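Local coordinates for protein subclass B3 metallo-beta-lactamase (Sphingobium indicum, PDB 7LUU) that probably inactivates beta-lactam antibiotics by hydrolysing their four-membered ring, using an active site that holds two zinc ions, at residues L94-A97 and A98-L102; L294-R297 and L298-R302. All coordinates share one frame; numbering follows the deposited sequence.

Contact 1 of 2, residues L94-A97 and A98-L102; sequences LPQA and APMIL
Ala97 and Ile101 set the regular repeat of this helix start: the N-H of Ile101 meets Ala97 O with an N-to-O distance of 2.9 Å. The step before it is tighter. Leu94 O accepts Ala97 N at 2.9 Å, and Pro95 O accepts Ala98 N at 3.2 Å, so both bonds span three residues rather than four. The second is straight at the hydrogen (170°), yet its donor stands well above the Pro95 carbonyl plane, 57° out of it. For Pro95 O the four-residue bond is ruled out, since the residue four on is Pro99, which has no N-H to offer. By Leu102 the spacing is again four, Leu102 N reaching Ala98 O at 3.1 Å.

Gln96 O meets carbon instead: the ring atom Pro99 CD lies 3.3 Å from Gln96 O, and the methyl Met100 CE lies 3.5 Å from that same oxygen. Met100 gets there because CG sits beside its backbone N (chi1 -51°) and the chain then runs out extended, carrying SD back alongside Ala97. Across the turn Ile101 lays CG1 3.4 Å from Ala97 O, while its CD1 approaches the Ala97 methyl. The amide of Gln96 turns away from all this and donates through NE2 to Met47 O, and its OE1 is likewise hydrogen-bonded outside this turn.

Around the turn, Pro95 packs on Met47 and Pro171, and Leu94 settles against Ala52 and Trp55 of helix 49-55, close to the zinc ligand Asp126. Ala98 and Leu102 rest on Leu134 of helix 131-138, so the passage from strand 87-90 into helix 98-107 is held by a helix at each of these two places.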
loop_
_atom_site.group_PDB
_atom_site.type_symbol
_atom_site.label_atom_id
_atom_site.label_comp_id
_atom_site.label_asym_id
_atom_site.label_seq_id
_atom_site.Cartn_x
_atom_site.Cartn_y
_atom_site.Cartn_z
ATOM N N LEU A 94 -9.641 4.933 -1.898
ATOM C CA LEU A 94 -10.974 4.471 -2.322
ATOM C C LEU A 94 -11.312 4.979 -3.727
ATOM O O LEU A 94 -10.654 5.876 -4.257
ATOM C CB LEU A 94 -12.015 5.009 -1.351
ATOM C CG LEU A 94 -11.922 4.450 0.072
ATOM C CD1 LEU A 94 -12.926 5.274 0.915
ATOM C CD2 LEU A 94 -12.411 3.090 0.064
ATOM N N PRO A 95 -12.330 4.406 -4.391
ATOM C CA PRO A 95 -12.630 4.888 -5.753
ATOM C C PRO A 95 -12.879 6.405 -5.819
ATOM O O PRO A 95 -12.415 7.093 -6.743
ATOM C CB PRO A 95 -13.887 4.080 -6.133
ATOM C CG PRO A 95 -13.656 2.723 -5.334
ATOM C CD PRO A 95 -13.166 3.227 -3.997
ATOM N N GLN A 96 -13.660 6.949 -4.880
ATOM C CA GLN A 96 -13.957 8.367 -4.936
ATOM C C GLN A 96 -12.757 9.228 -4.564
ATOM O O GLN A 96 -12.834 10.444 -4.743
ATOM C CB GLN A 96 -15.149 8.668 -4.010
ATOM C CG GLN A 96 -14.860 8.466 -2.502
ATOM C CD GLN A 96 -15.252 7.066 -1.960
ATOM O OE1 GLN A 96 -15.063 6.025 -2.619
ATOM N NE2 GLN A 96 -15.784 7.051 -0.740
ATOM N N ALA A 97 -11.636 8.615 -4.120
ATOM C CA ALA A 97 -10.443 9.393 -3.814
ATOM C C ALA A 97 -9.638 9.720 -5.042
ATOM O O ALA A 97 -8.747 10.579 -4.977
ATOM C CB ALA A 97 -9.527 8.641 -2.866
ATOM N N ALA A 98 -9.898 9.059 -6.171
ATOM C CA ALA A 98 -9.007 9.305 -7.318
ATOM C C ALA A 98 -8.953 10.783 -7.712
ATOM O O ALA A 98 -7.841 11.330 -7.853
ATOM C CB ALA A 98 -9.418 8.388 -8.475
ATOM N N PRO A 99 -10.068 11.490 -7.852
ATOM C CA PRO A 99 -9.965 12.937 -8.151
ATOM C C PRO A 99 -9.243 13.746 -7.071
ATOM O O PRO A 99 -8.570 14.734 -7.415
ATOM C CB PRO A 99 -11.428 13.403 -8.252
ATOM C CG PRO A 99 -12.259 12.207 -8.128
ATOM C CD PRO A 99 -11.468 11.012 -7.745
ATOM N N MET A 100 -9.402 13.380 -5.790
ATOM C CA MET A 100 -8.732 14.091 -4.695
ATOM C C MET A 100 -7.224 13.890 -4.779
ATOM O O MET A 100 -6.452 14.823 -4.586
ATOM C CB MET A 100 -9.318 13.571 -3.357
ATOM C CG MET A 100 -10.926 13.576 -3.257
ATOM S SD MET A 100 -11.357 12.572 -1.798
ATOM C CE MET A 100 -13.139 12.570 -1.970
ATOM N N ILE A 101 -6.790 12.667 -5.115
ATOM C CA ILE A 101 -5.355 12.406 -5.305
ATOM C C ILE A 101 -4.791 13.250 -6.436
ATOM O O ILE A 101 -3.718 13.874 -6.287
ATOM C CB ILE A 101 -5.121 10.907 -5.581
ATOM C CG1 ILE A 101 -5.396 10.162 -4.273
ATOM C CG2 ILE A 101 -3.622 10.638 -5.975
ATOM C CD1 ILE A 101 -5.570 8.605 -4.495
ATOM N N LEU A 102 -5.476 13.265 -7.582
ATOM C CA LEU A 102 -4.960 14.017 -8.724
ATOM C C LEU A 102 -4.921 15.515 -8.389
ATOM O O LEU A 102 -3.984 16.217 -8.779
ATOM C CB LEU A 102 -5.846 13.763 -9.953
ATOM C CG LEU A 102 -5.900 12.321 -10.495
ATOM C CD1 LEU A 102 -7.027 12.101 -11.536
ATOM C CD2 LEU A 102 -4.544 11.961 -10.996
#

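Contact 2 of 2, residues L294-R297 and L298-R302; sequences LAKR and LAEER
Arg297 reaches forward one turn to Glu301, its NE donating to Glu301 OE2 at 2.7 Å in a salt bridge. The carboxylate oxygen lies near the guanidinium plane, at its edge, and offers the lone pair that faces away from its sister oxygen. NH2 adds a weak second bond to Glu301 OE2 at 3.0 Å, with the two flat groups turned 52° apart. CG is anti to the backbone N (chi1 170°), and the bend at chi2 (61°) leads the arginine outward and forward to Glu301.

Leu298 faces back over the preceding turn. Its N-H bonds to Leu294 O at 2.8 Å, and its CG passes 3.3 Å from that oxygen. A small apolar patch forms where Leu298 CG meets Leu294 CD1 at 4.1 Å, and it continues onto Phe236.

Glu300 folds over the backbone instead, with CG 3.1 Å from Lys296 O. The Glu300 side chain crosses that of Arg297 at about a right angle, OE1 lying 3.7 Å from Arg297 CD, while Lys296 NZ stays beyond salt-bridge range of OE2.

Thr237 OG1 bonds Glu301 OE1, Phe236 N adds to the two arginine bonds on OE2, and Ser230 OG meets Arg297 NH2. The chemistry implies a polar network that fixes both charged groups and ties the end of helix 282-300 to the adjoining loop, with any pull from Lys296 on Glu300 probably a diffuse electrostatic one.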
loop_
_atom_site.group_PDB
_atom_site.type_symbol
_atom_site.label_atom_id
_atom_site.label_comp_id
_atom_site.label_asym_id
_atom_site.label_seq_id
_atom_site.Cartn_x
_atom_site.Cartn_y
_atom_site.Cartn_z
ATOM N N LEU A 294 -0.623 -10.371 15.971
ATOM C CA LEU A 294 -0.782 -11.756 15.489
ATOM C C LEU A 294 -0.781 -12.724 16.660
ATOM O O LEU A 294 -1.643 -13.606 16.769
ATOM C CB LEU A 294 0.344 -12.117 14.511
ATOM C CG LEU A 294 0.228 -13.538 13.940
ATOM C CD1 LEU A 294 -1.074 -13.791 13.161
ATOM C CD2 LEU A 294 1.417 -13.743 12.952
ATOM N N ALA A 295 0.160 -12.530 17.587
ATOM C CA ALA A 295 0.211 -13.433 18.736
ATOM C C ALA A 295 -1.099 -13.393 19.501
ATOM O O ALA A 295 -1.574 -14.430 20.025
ATOM C CB ALA A 295 1.380 -13.037 19.665
ATOM N N LYS A 296 -1.634 -12.186 19.684
ATOM C CA LYS A 296 -2.893 -12.050 20.417
ATOM C C LYS A 296 -4.028 -12.749 19.661
ATOM O O LYS A 296 -4.872 -13.431 20.273
ATOM C CB LYS A 296 -3.196 -10.572 20.650
ATOM C CG LYS A 296 -4.429 -10.321 21.452
ATOM C CD LYS A 296 -4.830 -8.832 21.436
ATOM C CE LYS A 296 -5.297 -8.381 22.823
ATOM N NZ LYS A 296 -6.633 -7.713 22.748
ATOM N N ARG A 297 -4.039 -12.618 18.334
ATOM C CA ARG A 297 -5.073 -13.238 17.518
ATOM C C ARG A 297 -4.977 -14.765 17.575
ATOM O O ARG A 297 -6.001 -15.439 17.758
ATOM C CB ARG A 297 -4.985 -12.720 16.075
ATOM C CG ARG A 297 -5.876 -13.485 15.098
ATOM C CD ARG A 297 -7.344 -13.394 15.465
ATOM N NE ARG A 297 -8.119 -14.257 14.555
ATOM C CZ ARG A 297 -8.891 -13.811 13.555
ATOM N NH1 ARG A 297 -9.083 -12.486 13.349
ATOM N NH2 ARG A 297 -9.504 -14.715 12.768
ATOM N N LEU A 298 -3.754 -15.320 17.444
ATOM C CA LEU A 298 -3.574 -16.776 17.522
ATOM C C LEU A 298 -4.036 -17.294 18.862
ATOM O O LEU A 298 -4.657 -18.360 18.953
ATOM C CB LEU A 298 -2.118 -17.147 17.261
ATOM C CG LEU A 298 -1.515 -16.768 15.899
ATOM C CD1 LEU A 298 -0.058 -17.237 15.898
ATOM C CD2 LEU A 298 -2.213 -17.427 14.764
ATOM N N ALA A 299 -3.689 -16.594 19.932
ATOM C CA ALA A 299 -4.118 -17.055 21.246
ATOM C C ALA A 299 -5.639 -17.020 21.344
ATOM O O ALA A 299 -6.260 -17.921 21.939
ATOM C CB ALA A 299 -3.484 -16.166 22.299
ATOM N N GLU A 300 -6.254 -15.961 20.799
ATOM C CA GLU A 300 -7.710 -15.843 20.833
ATOM C C GLU A 300 -8.371 -17.039 20.203
ATOM O O GLU A 300 -9.405 -17.514 20.693
ATOM C CB GLU A 300 -8.191 -14.584 20.080
ATOM C CG GLU A 300 -7.953 -13.319 20.869
ATOM C CD GLU A 300 -8.168 -12.020 20.041
ATOM O OE1 GLU A 300 -8.232 -12.071 18.769
ATOM O OE2 GLU A 300 -8.237 -10.943 20.688
ATOM N N GLU A 301 -7.765 -17.578 19.151
ATOM C CA GLU A 301 -8.300 -18.743 18.445
ATOM C C GLU A 301 -8.021 -20.049 19.158
ATOM O O GLU A 301 -8.466 -21.098 18.678
ATOM C CB GLU A 301 -7.702 -18.827 17.009
ATOM C CG GLU A 301 -8.041 -17.624 16.121
ATOM C CD GLU A 301 -7.649 -17.846 14.678
ATOM O OE1 GLU A 301 -7.286 -18.986 14.313
ATOM O OE2 GLU A 301 -7.741 -16.861 13.902
ATOM N N ARG A 302 -7.249 -20.030 20.251
ATOM C CA ARG A 302 -6.841 -21.253 20.926
ATOM C C ARG A 302 -7.414 -21.254 22.343
ATOM O O ARG A 302 -7.026 -22.088 23.199
ATOM C CB ARG A 302 -5.308 -21.401 20.901
ATOM C CG ARG A 302 -4.775 -21.746 19.549
ATOM C CD ARG A 302 -5.220 -23.155 19.166
ATOM N NE ARG A 302 -4.633 -23.618 17.942
ATOM C CZ ARG A 302 -4.870 -24.817 17.414
ATOM N NH1 ARG A 302 -5.692 -25.704 17.978
ATOM N NH2 ARG A 302 -4.278 -25.104 16.299
#

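Both contacts are single-turn events, and neither closes a long loop. Along the chain contact 1 comes first, where the loop after strand 87-90 passes directly into helix 98-107; contact 2 follows almost two hundred residues later, at the C-terminal end of helix 282-300 and just beyond. They stand in series, so neither nests in nor crosses the other. In space their centres are about 36 Å apart, on opposite sides of the chain's centre, and they do not touch. Contact 1 is a buried helix start that packs on helices 49-55 and 131-138, whereas contact 2 lies at the surface and binds the C-terminal helix to Ser230, Arg235, Phe236 and Thr237 and to helix 242-257.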